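Local coordinates for protein leucine aminopeptidase 2, chloroplastic (Streptomyces sp. BC16019, PDB 5LHJ) that is a manganese-binding M17-family aminopeptidase of bottromycin maturation that probably removes unsubstituted N-terminal amino acids from peptides, at residues 65-70 / 76-81; 174-179 / 294-299; 182-187 / 466-471; 397-402 / 490-495. All coordinates share one frame; numbering follows the deposited sequence.

Contact 1 of 4, residues 65-70 / 76-81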
loop_
_atom_site.group_PDB
_atom_site.type_symbol
_atom_site.label_atom_id
_atom_site.label_comp_id
_atom_site.label_asym_id
_atom_site.label_seq_id
_atom_site.Cartn_x
_atom_site.Cartn_y
_atom_site.Cartn_z
ATOM N N VAL A 65 -26.264 -20.979 30.291
ATOM C CA VAL A 65 -27.622 -20.809 30.791
ATOM C C VAL A 65 -28.537 -21.844 30.163
ATOM O O VAL A 65 -28.567 -21.971 28.945
ATOM C CB VAL A 65 -28.158 -19.405 30.477
ATOM C CG1 VAL A 65 -29.608 -19.273 30.920
ATOM C CG2 VAL A 65 -27.284 -18.359 31.152
ATOM N N VAL A 66 -29.294 -22.554 30.999
ATOM C CA VAL A 66 -30.367 -23.444 30.527
ATOM C C VAL A 66 -31.671 -23.084 31.234
ATOM O O VAL A 66 -31.744 -23.147 32.461
ATOM C CB VAL A 66 -30.023 -24.921 30.766
ATOM C CG1 VAL A 66 -31.161 -25.816 30.287
ATOM C CG2 VAL A 66 -28.734 -25.280 30.035
ATOM N N ALA A 67 -32.679 -22.711 30.451
ATOM C CA ALA A 67 -33.988 -22.320 30.968
ATOM C C ALA A 67 -34.898 -23.521 31.085
ATOM O O ALA A 67 -34.869 -24.417 30.234
ATOM C CB ALA A 67 -34.634 -21.286 30.066
ATOM N N GLU A 68 -35.730 -23.526 32.120
ATOM C CA GLU A 68 -36.707 -24.602 32.308
ATOM C C GLU A 68 -37.942 -24.077 33.022
ATOM O O GLU A 68 -37.890 -23.008 33.620
ATOM C CB GLU A 68 -36.091 -25.716 33.136
ATOM C CG GLU A 68 -35.764 -25.320 34.565
ATOM C CD GLU A 68 -34.985 -26.380 35.299
ATOM O OE1 GLU A 68 -34.147 -27.063 34.664
ATOM O OE2 GLU A 68 -35.223 -26.537 36.508
ATOM N N PRO A 69 -39.048 -24.828 32.965
ATOM C CA PRO A 69 -40.199 -24.445 33.778
ATOM C C PRO A 69 -39.906 -24.485 35.277
ATOM O O PRO A 69 -39.127 -25.322 35.737
ATOM C CB PRO A 69 -41.266 -25.490 33.418
ATOM C CG PRO A 69 -40.852 -26.061 32.115
ATOM C CD PRO A 69 -39.358 -25.939 32.038
ATOM N N SER A 70 -40.523 -23.568 36.018
ATOM C CA SER A 70 -40.496 -23.594 37.477
ATOM C C SER A 70 -41.194 -24.865 37.983
ATOM O O SER A 70 -41.933 -25.494 37.240
ATOM C CB SER A 70 -41.196 -22.358 38.031
ATOM O OG SER A 70 -42.559 -22.341 37.646
ATOM N N VAL A 76 -40.478 -19.387 34.987
ATOM C CA VAL A 76 -39.252 -19.890 34.355
ATOM C C VAL A 76 -38.109 -19.850 35.369
ATOM O O VAL A 76 -38.003 -18.910 36.168
ATOM C CB VAL A 76 -38.893 -19.023 33.123
ATOM C CG1 VAL A 76 -37.525 -19.381 32.537
ATOM C CG2 VAL A 76 -39.987 -19.113 32.065
ATOM N N VAL A 77 -37.268 -20.881 35.331
ATOM C CA VAL A 77 -36.024 -20.929 36.089
ATOM C C VAL A 77 -34.871 -20.979 35.089
ATOM O O VAL A 77 -34.932 -21.723 34.108
ATOM C CB VAL A 77 -35.984 -22.146 37.041
ATOM C CG1 VAL A 77 -34.571 -22.412 37.564
ATOM C CG2 VAL A 77 -36.956 -21.943 38.199
ATOM N N LEU A 78 -33.847 -20.152 35.325
ATOM C CA LEU A 78 -32.580 -20.245 34.608
ATOM C C LEU A 78 -31.551 -20.867 35.531
ATOM O O LEU A 78 -31.275 -20.329 36.602
ATOM C CB LEU A 78 -32.072 -18.877 34.170
ATOM C CG LEU A 78 -32.996 -17.977 33.366
ATOM C CD1 LEU A 78 -32.283 -16.663 33.094
ATOM C CD2 LEU A 78 -33.444 -18.636 32.086
ATOM N N ASN A 79 -31.001 -22.011 35.133
ATOM C CA ASN A 79 -29.780 -22.500 35.747
ATOM C C ASN A 79 -28.578 -21.864 35.060
ATOM O O ASN A 79 -28.438 -21.943 33.830
ATOM C CB ASN A 79 -29.722 -24.023 35.713
ATOM C CG ASN A 79 -30.656 -24.655 36.740
ATOM O OD1 ASN A 79 -30.648 -24.283 37.925
ATOM N ND2 ASN A 79 -31.469 -25.595 36.296
ATOM N N VAL A 80 -27.715 -21.242 35.865
ATOM C CA VAL A 80 -26.629 -20.406 35.353
ATOM C C VAL A 80 -25.311 -20.899 35.928
ATOM O O VAL A 80 -25.144 -20.967 37.148
ATOM C CB VAL A 80 -26.840 -18.927 35.717
ATOM C CG1 VAL A 80 -25.762 -18.054 35.078
ATOM C CG2 VAL A 80 -28.237 -18.482 35.304
ATOM N N GLY A 81 -24.379 -21.247 35.049
ATOM C CA GLY A 81 -23.104 -21.803 35.470
ATOM C C GLY A 81 -22.181 -20.801 36.147
ATOM O O GLY A 81 -22.046 -19.666 35.698
HETATM O O HOH W 1 -31.819 -25.813 33.568
HETATM O O HOH W 2 -33.102 -27.441 38.140
#
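Val66 and Glu68 of strand 65-69 each exchange two backbone hydrogen bonds with strand 76-81, closing an antiparallel hairpin. Val66 N gives to Asn79 O at 3.0 Å and Val66 O takes the return bond from Asn79 N; Glu68 N donates to Val77 O at 2.8 Å, and Val77 N answers to Glu68 O almost straight, at 176°. Above these hydrogen-bonded pairs, on the face that carries Val66, Glu68, Val77 and Asn79, two waters finish the polar network. The first gives its protons to Val66 O and Glu68 OE1 and accepts from Asn79 ND2 at 2.8 Å; the second donates to Glu68 OE2 and takes a longer bond from the same ND2. Glu68 CG sits between its backbone N and carbonyl carbon (chi1 66°), which lays the chain alongside Val77; the carboxylate plane stands 86° from that of the Asn79 amide. With an alanine here both waters would probably lose an acceptor and the Asn79 amide would be held less firmly. On the other face, Leu78 CD2 presses on Ala67 CB at 3.5 Å and meets Val65 CG1. Strand 38-43 pairs with the far edge of 76-81, Asn79 OD1 accepting a weak bond from its Arg43. Helix 90-102 packs on Val65 and Val80, helix 51-55 covers Glu68 and Asn79, and Arg56 of a second subunit lies against Ala67 and Leu78.

Contact 2 of 4, residues 174-179 / 294-299; sequences AEATCL and ALTALP
Ala176 and Leu179 are the two residues of helix 174-179 that meet helix 294-299, one helical turn apart on the same flank. The segments run nearly antiparallel, 152° between their directions, with axes 8.9 Å apart at closest approach. Ala176 comes first: its CB points at the other helix and lies 4.1 Å from Ala297 CB, methyl against methyl. At this point the backbones are also at their nearest, with the CA atoms of Ala176 and Ala297 6.1 Å apart. Val486 of helix 486-498 touches Ala176 too, and Ile490 of that helix leans on Ala297, so the alanine pair is covered from a third helix, to which Thr177 OG1 is also bonded through Arg487 NE. One turn on from Ala176, Leu179 reaches across with CG opposite its own backbone nitrogen (chi1 168°), and its CD2 meets the end of Thr296 tip to tip. That methyl is 3.7 Å from Thr296 OG1 and 4.0 Å from Thr296 CG2, touching both branches of the threonine. Thr296 OG1 sits between its backbone N and carbonyl carbon (chi1 68°), from where it bonds to Ala293 O one turn back in its own helix. Small alanines thus let the backbones approach, and because the threonine hydroxyl is spent on its own helix, the two segments are joined by van der Waals packing and share no polar bond.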
loop_
_atom_site.group_PDB
_atom_site.type_symbol
_atom_site.label_atom_id
_atom_site.label_comp_id
_atom_site.label_asym_id
_atom_site.label_seq_id
_atom_site.Cartn_x
_atom_site.Cartn_y
_atom_site.Cartn_z
ATOM N N ALA A 174 -22.111 0.550 37.816
ATOM C CA ALA A 174 -22.563 0.116 36.493
ATOM C C ALA A 174 -23.346 1.193 35.758
ATOM O O ALA A 174 -23.179 1.356 34.546
ATOM C CB ALA A 174 -23.382 -1.147 36.593
ATOM N N GLU A 175 -24.178 1.932 36.482
ATOM C CA GLU A 175 -24.893 3.060 35.874
ATOM C C GLU A 175 -23.924 4.139 35.368
ATOM O O GLU A 175 -24.116 4.675 34.288
ATOM C CB GLU A 175 -25.932 3.627 36.835
ATOM C CG GLU A 175 -27.146 2.707 36.961
ATOM C CD GLU A 175 -28.083 3.075 38.093
ATOM O OE1 GLU A 175 -28.040 4.238 38.552
ATOM O OE2 GLU A 175 -28.884 2.198 38.529
ATOM N N ALA A 176 -22.858 4.399 36.121
ATOM C CA ALA A 176 -21.808 5.342 35.678
ATOM C C ALA A 176 -21.109 4.798 34.417
ATOM O O ALA A 176 -20.864 5.533 33.466
ATOM C CB ALA A 176 -20.799 5.572 36.787
ATOM N N THR A 177 -20.808 3.506 34.413
ATOM C CA THR A 177 -20.203 2.880 33.232
ATOM C C THR A 177 -21.103 3.062 32.003
ATOM O O THR A 177 -20.633 3.409 30.920
ATOM C CB THR A 177 -19.911 1.385 33.476
ATOM O OG1 THR A 177 -19.044 1.242 34.605
ATOM C CG2 THR A 177 -19.238 0.734 32.278
ATOM N N CYS A 178 -22.407 2.849 32.174
ATOM C CA CYS A 178 -23.347 2.973 31.054
ATOM C C CYS A 178 -23.517 4.423 30.559
ATOM O O CYS A 178 -23.779 4.648 29.373
ATOM C CB CYS A 178 -24.693 2.326 31.425
ATOM S SG CYS A 178 -24.615 0.509 31.577
ATOM N N LEU A 179 -23.351 5.399 31.455
ATOM C CA LEU A 179 -23.297 6.811 31.060
ATOM C C LEU A 179 -22.117 7.024 30.092
ATOM O O LEU A 179 -22.264 7.637 29.032
ATOM C CB LEU A 179 -23.152 7.726 32.276
ATOM C CG LEU A 179 -22.810 9.193 32.033
ATOM C CD1 LEU A 179 -23.865 9.846 31.148
ATOM C CD2 LEU A 179 -22.674 9.913 33.363
ATOM N N ALA A 294 -17.103 8.771 36.271
ATOM C CA ALA A 294 -16.559 8.529 37.615
ATOM C C ALA A 294 -16.951 9.665 38.567
ATOM O O ALA A 294 -17.415 9.396 39.688
ATOM C CB ALA A 294 -15.052 8.362 37.585
ATOM N N LEU A 295 -16.802 10.907 38.120
ATOM C CA LEU A 295 -17.205 12.062 38.953
ATOM C C LEU A 295 -18.681 12.019 39.339
ATOM O O LEU A 295 -19.025 12.324 40.496
ATOM C CB LEU A 295 -16.858 13.392 38.283
ATOM C CG LEU A 295 -15.397 13.797 38.522
ATOM C CD1 LEU A 295 -14.870 14.645 37.388
ATOM C CD2 LEU A 295 -15.241 14.522 39.853
ATOM N N THR A 296 -19.549 11.623 38.407
ATOM C CA THR A 296 -20.999 11.540 38.689
ATOM C C THR A 296 -21.351 10.479 39.736
ATOM O O THR A 296 -22.386 10.580 40.389
ATOM C CB THR A 296 -21.884 11.277 37.430
ATOM O OG1 THR A 296 -21.657 9.955 36.892
ATOM C CG2 THR A 296 -21.691 12.352 36.367
ATOM N N ALA A 297 -20.525 9.449 39.871
ATOM C CA ALA A 297 -20.748 8.399 40.865
ATOM C C ALA A 297 -20.335 8.777 42.297
ATOM O O ALA A 297 -20.760 8.122 43.245
ATOM C CB ALA A 297 -20.001 7.140 40.451
ATOM N N LEU A 298 -19.503 9.796 42.460
ATOM C CA LEU A 298 -18.930 10.089 43.777
ATOM C C LEU A 298 -19.960 10.582 44.821
ATOM O O LEU A 298 -19.896 10.159 45.972
ATOM C CB LEU A 298 -17.759 11.064 43.665
ATOM C CG LEU A 298 -16.598 10.547 42.799
ATOM C CD1 LEU A 298 -15.466 11.560 42.760
ATOM C CD2 LEU A 298 -16.113 9.186 43.262
ATOM N N PRO A 299 -20.892 11.462 44.425
ATOM C CA PRO A 299 -21.881 11.915 45.434
ATOM C C PRO A 299 -22.694 10.774 46.056
ATOM O O PRO A 299 -22.931 10.789 47.264
ATOM C CB PRO A 299 -22.760 12.885 44.645
ATOM C CG PRO A 299 -21.825 13.445 43.614
ATOM C CD PRO A 299 -20.966 12.283 43.204
#

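Contact 3 of 4, residues 182-187 / 466-471; sequences DLVNCP and PAYNDE
Beside the manganese site of the catalytic domain, the last turn of helix 164-185 meets the loop leading into strand 468-469: the side chain of Ala467 is about 8 Å from that of Asp284 and about 10 Å from that of Lys261, both manganese ligands, although no metal is bound to this chain. The touch is made by Val184 and Tyr468. Val184 CG1 reaches the tyrosine ring at its edge, near the ring plane, 4.1 Å from Tyr468 CD2, and the two side chains lie at a slant to each other. Tyr468 CG stands opposite its backbone nitrogen (chi1 -170°), which carries the ring over to the helix. The same valine methyl lies 4.3 Å from Ala467 O. In the M17 catalytic domain this joins the C-terminal end of helix 164-185 to the two-stranded antiparallel pair 468-469/480-481. Asn185 OD1 accepts from Gly481 N, on the strand paired with 468-469, and so ties the helix end to that pair; Asn185 ND2 bonds separately to Tyr140 OH. Beyond the tyrosine comes an Asx turn, in which Asn469 OD1 accepts from Glu471 N at 3.0 Å, the donor standing 47° out of the amide carbonyl plane. Asn469 ND2 gives to the carbonyls of Gly472 and Pro478, so both polar atoms of the amide are bonded. Ala289 of helix 286-301 packs against Val184.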
loop_
_atom_site.group_PDB
_atom_site.type_symbol
_atom_site.label_atom_id
_atom_site.label_comp_id
_atom_site.label_asym_id
_atom_site.label_seq_id
_atom_site.Cartn_x
_atom_site.Cartn_y
_atom_site.Cartn_z
ATOM N N ASP A 182 -22.916 5.481 26.724
ATOM C CA ASP A 182 -23.813 6.353 25.960
ATOM C C ASP A 182 -23.064 7.520 25.300
ATOM O O ASP A 182 -23.309 7.844 24.130
ATOM C CB ASP A 182 -24.915 6.921 26.864
ATOM C CG ASP A 182 -25.988 5.911 27.230
ATOM O OD1 ASP A 182 -26.075 4.796 26.652
ATOM O OD2 ASP A 182 -26.801 6.286 28.127
ATOM N N LEU A 183 -22.151 8.152 26.038
ATOM C CA LEU A 183 -21.402 9.282 25.516
ATOM C C LEU A 183 -20.510 8.857 24.341
ATOM O O LEU A 183 -20.448 9.540 23.316
ATOM C CB LEU A 183 -20.564 9.942 26.620
ATOM C CG LEU A 183 -21.342 10.650 27.724
ATOM C CD1 LEU A 183 -20.418 10.934 28.893
ATOM C CD2 LEU A 183 -22.005 11.928 27.204
ATOM N N VAL A 184 -19.856 7.707 24.481
ATOM C CA VAL A 184 -18.977 7.195 23.419
ATOM C C VAL A 184 -19.789 6.789 22.192
ATOM O O VAL A 184 -19.412 7.130 21.063
ATOM C CB VAL A 184 -18.100 6.021 23.921
ATOM C CG1 VAL A 184 -17.357 5.329 22.779
ATOM C CG2 VAL A 184 -17.133 6.528 24.977
ATOM N N ASN A 185 -20.902 6.101 22.409
ATOM C CA ASN A 185 -21.785 5.674 21.316
ATOM C C ASN A 185 -22.465 6.814 20.566
ATOM O O ASN A 185 -22.811 6.656 19.390
ATOM C CB ASN A 185 -22.842 4.693 21.822
ATOM C CG ASN A 185 -22.288 3.295 22.042
ATOM O OD1 ASN A 185 -21.378 2.855 21.327
ATOM N ND2 ASN A 185 -22.818 2.592 23.030
ATOM N N CYS A 186 -22.647 7.954 21.231
ATOM C CA CYS A 186 -23.351 9.087 20.628
ATOM C C CYS A 186 -22.644 9.532 19.348
ATOM O O CYS A 186 -21.439 9.748 19.369
ATOM C CB CYS A 186 -23.430 10.258 21.614
ATOM S SG CYS A 186 -24.623 11.497 21.097
ATOM N N PRO A 187 -23.386 9.663 18.233
ATOM C CA PRO A 187 -22.774 10.226 17.015
ATOM C C PRO A 187 -22.073 11.556 17.260
ATOM O O PRO A 187 -22.601 12.390 18.012
ATOM C CB PRO A 187 -23.969 10.435 16.097
ATOM C CG PRO A 187 -24.979 9.455 16.539
ATOM C CD PRO A 187 -24.792 9.301 18.022
ATOM N N PRO A 466 -9.345 -0.710 24.544
ATOM C CA PRO A 466 -10.511 -1.301 25.233
ATOM C C PRO A 466 -11.724 -0.363 25.385
ATOM O O PRO A 466 -12.796 -0.842 25.762
ATOM C CB PRO A 466 -9.951 -1.722 26.596
ATOM C CG PRO A 466 -8.719 -0.925 26.775
ATOM C CD PRO A 466 -8.172 -0.644 25.428
ATOM N N ALA A 467 -11.568 0.927 25.075
ATOM C CA ALA A 467 -12.684 1.895 25.122
ATOM C C ALA A 467 -13.796 1.646 24.104
ATOM O O ALA A 467 -14.916 2.131 24.269
ATOM C CB ALA A 467 -12.156 3.310 24.952
ATOM N N TYR A 468 -13.489 0.912 23.040
ATOM C CA TYR A 468 -14.460 0.627 22.002
ATOM C C TYR A 468 -14.251 -0.803 21.520
ATOM O O TYR A 468 -13.142 -1.165 21.109
ATOM C CB TYR A 468 -14.291 1.626 20.866
ATOM C CG TYR A 468 -15.406 1.579 19.851
ATOM C CD1 TYR A 468 -15.348 0.694 18.775
ATOM C CD2 TYR A 468 -16.507 2.421 19.952
ATOM C CE1 TYR A 468 -16.368 0.633 17.847
ATOM C CE2 TYR A 468 -17.534 2.370 19.025
ATOM C CZ TYR A 468 -17.457 1.485 17.970
ATOM O OH TYR A 468 -18.456 1.416 17.027
ATOM N N ASN A 469 -15.300 -1.602 21.610
ATOM C CA ASN A 469 -15.265 -3.003 21.223
ATOM C C ASN A 469 -15.771 -3.138 19.786
ATOM O O ASN A 469 -16.965 -3.060 19.548
ATOM C CB ASN A 469 -16.110 -3.811 22.194
ATOM C CG ASN A 469 -16.233 -5.288 21.825
ATOM O OD1 ASN A 469 -15.437 -5.837 21.060
ATOM N ND2 ASN A 469 -17.231 -5.937 22.384
ATOM N N ASP A 470 -14.853 -3.347 18.839
ATOM C CA ASP A 470 -15.258 -3.515 17.431
ATOM C C ASP A 470 -15.296 -4.996 17.024
ATOM O O ASP A 470 -15.435 -5.323 15.849
ATOM C CB ASP A 470 -14.408 -2.635 16.493
ATOM C CG ASP A 470 -12.931 -2.981 16.515
ATOM O OD1 ASP A 470 -12.562 -4.076 16.994
ATOM O OD2 ASP A 470 -12.133 -2.148 16.039
ATOM N N GLU A 471 -15.193 -5.872 18.020
ATOM C CA GLU A 471 -15.356 -7.310 17.884
ATOM C C GLU A 471 -16.695 -7.586 18.574
ATOM O O GLU A 471 -17.349 -6.660 19.037
ATOM C CB GLU A 471 -14.148 -8.016 18.540
ATOM C CG GLU A 471 -12.801 -7.585 17.934
ATOM C CD GLU A 471 -11.569 -7.837 18.820
ATOM O OE1 GLU A 471 -11.459 -7.266 19.922
ATOM O OE2 GLU A 471 -10.669 -8.573 18.388
#

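Contact 4 of 4, residues 397-402 / 490-495; sequences AQTVLA and IETLRA
Thr492 and Val400 meet where helices 397-402 and 490-495 come closest, and this is the more buried part of the contact. Their CA atoms are 5.7 Å apart, and Val400 CG2 lies 4.1 Å from Thr492 CG2, the side chains meeting at an angle. Although the CB of Val400 points away from the partner helix, CG1 is anti to the backbone N (chi1 175°), which leaves CG2 beside that N, where it meets the threonine methyl. Thr492 OG1 comes within 4.0 Å of Val400 CA, lying over the backbone of the other helix. Toward the partly exposed side the touches are again methyl to methyl: Thr399 CG2 lies 4.1 Å from Ala495 CB and 4.3 Å from Thr492 CG2. Just past this edge Glu491 OE1 pairs with Arg406 NE in a salt bridge, one turn beyond Ala402, and Arg406 also packs on Ala495, so charge borders the more open side. The helix directions differ by 129°, with an axis separation of 8.7 Å. On its other flank helix 486-498 sends Ile490 and Leu493 against helix 286-301. Both threonine hydroxyls bond to carbonyls one turn earlier in their own helices, Thr399 OG1 to Arg395 O and Thr492 OG1 to Thr488 O. Each threonine therefore offers its neighbour mainly a methyl, and the two segments are held by dispersion, with the Glu491 and Arg406 charges adding a polar link beside them.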
loop_
_atom_site.group_PDB
_atom_site.type_symbol
_atom_site.label_atom_id
_atom_site.label_comp_id
_atom_site.label_asym_id
_atom_site.label_seq_id
_atom_site.Cartn_x
_atom_site.Cartn_y
_atom_site.Cartn_z
ATOM N N ALA A 397 1.110 2.826 41.251
ATOM C CA ALA A 397 0.904 1.720 40.311
ATOM C C ALA A 397 0.164 0.567 40.962
ATOM O O ALA A 397 -0.794 0.048 40.384
ATOM C CB ALA A 397 2.217 1.223 39.718
ATOM N N GLN A 398 0.590 0.166 42.163
ATOM C CA GLN A 398 -0.077 -0.952 42.827
ATOM C C GLN A 398 -1.521 -0.619 43.169
ATOM O O GLN A 398 -2.390 -1.475 43.025
ATOM C CB GLN A 398 0.675 -1.460 44.063
ATOM C CG GLN A 398 0.156 -2.815 44.585
ATOM C CD GLN A 398 -0.127 -3.863 43.481
ATOM O OE1 GLN A 398 0.768 -4.256 42.715
ATOM N NE2 GLN A 398 -1.385 -4.301 43.385
ATOM N N THR A 399 -1.780 0.619 43.576
ATOM C CA THR A 399 -3.145 1.049 43.898
ATOM C C THR A 399 -4.052 0.944 42.674
ATOM O O THR A 399 -5.157 0.386 42.761
ATOM C CB THR A 399 -3.154 2.496 44.449
ATOM O OG1 THR A 399 -2.406 2.542 45.677
ATOM C CG2 THR A 399 -4.572 3.004 44.701
ATOM N N VAL A 400 -3.583 1.464 41.540
ATOM C CA VAL A 400 -4.378 1.417 40.297
ATOM C C VAL A 400 -4.582 -0.029 39.828
ATOM O O VAL A 400 -5.695 -0.424 39.456
ATOM C CB VAL A 400 -3.768 2.291 39.179
ATOM C CG1 VAL A 400 -4.527 2.127 37.861
ATOM C CG2 VAL A 400 -3.785 3.754 39.592
ATOM N N LEU A 401 -3.514 -0.826 39.845
ATOM C CA LEU A 401 -3.620 -2.207 39.380
ATOM C C LEU A 401 -4.575 -3.039 40.245
ATOM O O LEU A 401 -5.400 -3.776 39.716
ATOM C CB LEU A 401 -2.243 -2.872 39.277
ATOM C CG LEU A 401 -1.335 -2.313 38.181
ATOM C CD1 LEU A 401 0.085 -2.843 38.336
ATOM C CD2 LEU A 401 -1.876 -2.608 36.795
ATOM N N ALA A 402 -4.480 -2.910 41.561
ATOM C CA ALA A 402 -5.405 -3.631 42.461
ATOM C C ALA A 402 -6.853 -3.170 42.245
ATOM O O ALA A 402 -7.777 -3.992 42.241
ATOM C CB ALA A 402 -4.988 -3.440 43.915
ATOM N N ILE A 490 -13.236 4.544 39.847
ATOM C CA ILE A 490 -14.018 4.538 41.085
ATOM C C ILE A 490 -13.314 3.729 42.178
ATOM O O ILE A 490 -13.188 4.202 43.307
ATOM C CB ILE A 490 -15.458 4.021 40.866
ATOM C CG1 ILE A 490 -16.245 5.003 39.989
ATOM C CG2 ILE A 490 -16.178 3.826 42.205
ATOM C CD1 ILE A 490 -17.574 4.464 39.504
ATOM N N GLU A 491 -12.838 2.531 41.854
ATOM C CA GLU A 491 -12.111 1.729 42.845
ATOM C C GLU A 491 -10.785 2.373 43.304
ATOM O O GLU A 491 -10.414 2.269 44.484
ATOM C CB GLU A 491 -11.893 0.306 42.336
ATOM C CG GLU A 491 -13.150 -0.539 42.380
ATOM C CD GLU A 491 -13.602 -0.914 43.797
ATOM O OE1 GLU A 491 -12.809 -0.830 44.756
ATOM O OE2 GLU A 491 -14.778 -1.307 43.953
ATOM N N THR A 492 -10.097 3.057 42.391
ATOM C CA THR A 492 -8.888 3.809 42.739
ATOM C C THR A 492 -9.202 4.932 43.728
ATOM O O THR A 492 -8.529 5.080 44.756
ATOM C CB THR A 492 -8.210 4.375 41.487
ATOM O OG1 THR A 492 -7.853 3.286 40.627
ATOM C CG2 THR A 492 -6.971 5.163 41.834
ATOM N N LEU A 493 -10.243 5.695 43.432
ATOM C CA LEU A 493 -10.635 6.799 44.306
ATOM C C LEU A 493 -11.077 6.284 45.687
ATOM O O LEU A 493 -10.772 6.927 46.705
ATOM C CB LEU A 493 -11.729 7.633 43.650
ATOM C CG LEU A 493 -11.288 8.366 42.375
ATOM C CD1 LEU A 493 -12.492 8.866 41.602
ATOM C CD2 LEU A 493 -10.333 9.511 42.669
ATOM N N ARG A 494 -11.776 5.139 45.722
ATOM C CA ARG A 494 -12.179 4.503 46.999
ATOM C C ARG A 494 -10.949 4.159 47.845
ATOM O O ARG A 494 -10.883 4.508 49.034
ATOM C CB ARG A 494 -13.023 3.240 46.769
ATOM C CG ARG A 494 -14.448 3.512 46.284
ATOM C CD ARG A 494 -15.178 2.250 45.827
ATOM N NE ARG A 494 -15.534 1.393 46.959
ATOM C CZ ARG A 494 -16.633 1.499 47.710
ATOM N NH1 ARG A 494 -17.565 2.429 47.479
ATOM N NH2 ARG A 494 -16.813 0.643 48.720
ATOM N N ALA A 495 -9.971 3.504 47.226
ATOM C CA ALA A 495 -8.726 3.141 47.917
ATOM C C ALA A 495 -7.949 4.362 48.408
ATOM O O ALA A 495 -7.475 4.367 49.546
ATOM C CB ALA A 495 -7.849 2.268 47.040
#

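Overall arrangement
Contacts 2 and 4 are directly joined: helix 486-498 lies between helices 286-301 and 394-407, and Ile490 CD1 packs on Ala297 CB at 3.7 Å while Leu493 CD1 meets Leu298 CD2 at 4.0 Å. Their centres are about 16 Å apart. Contact 3 shares helix 164-185 with contact 2, its centre also about 16 Å away, and carries that helix toward the manganese site, to which it alone of the four is close. It is about 12 Å from contact 4 at the nearest atoms. Contact 1 stands apart in the N-terminal domain, its centre about 32 Å from those of contacts 2 and 3 and about 37 Å from that of contact 4.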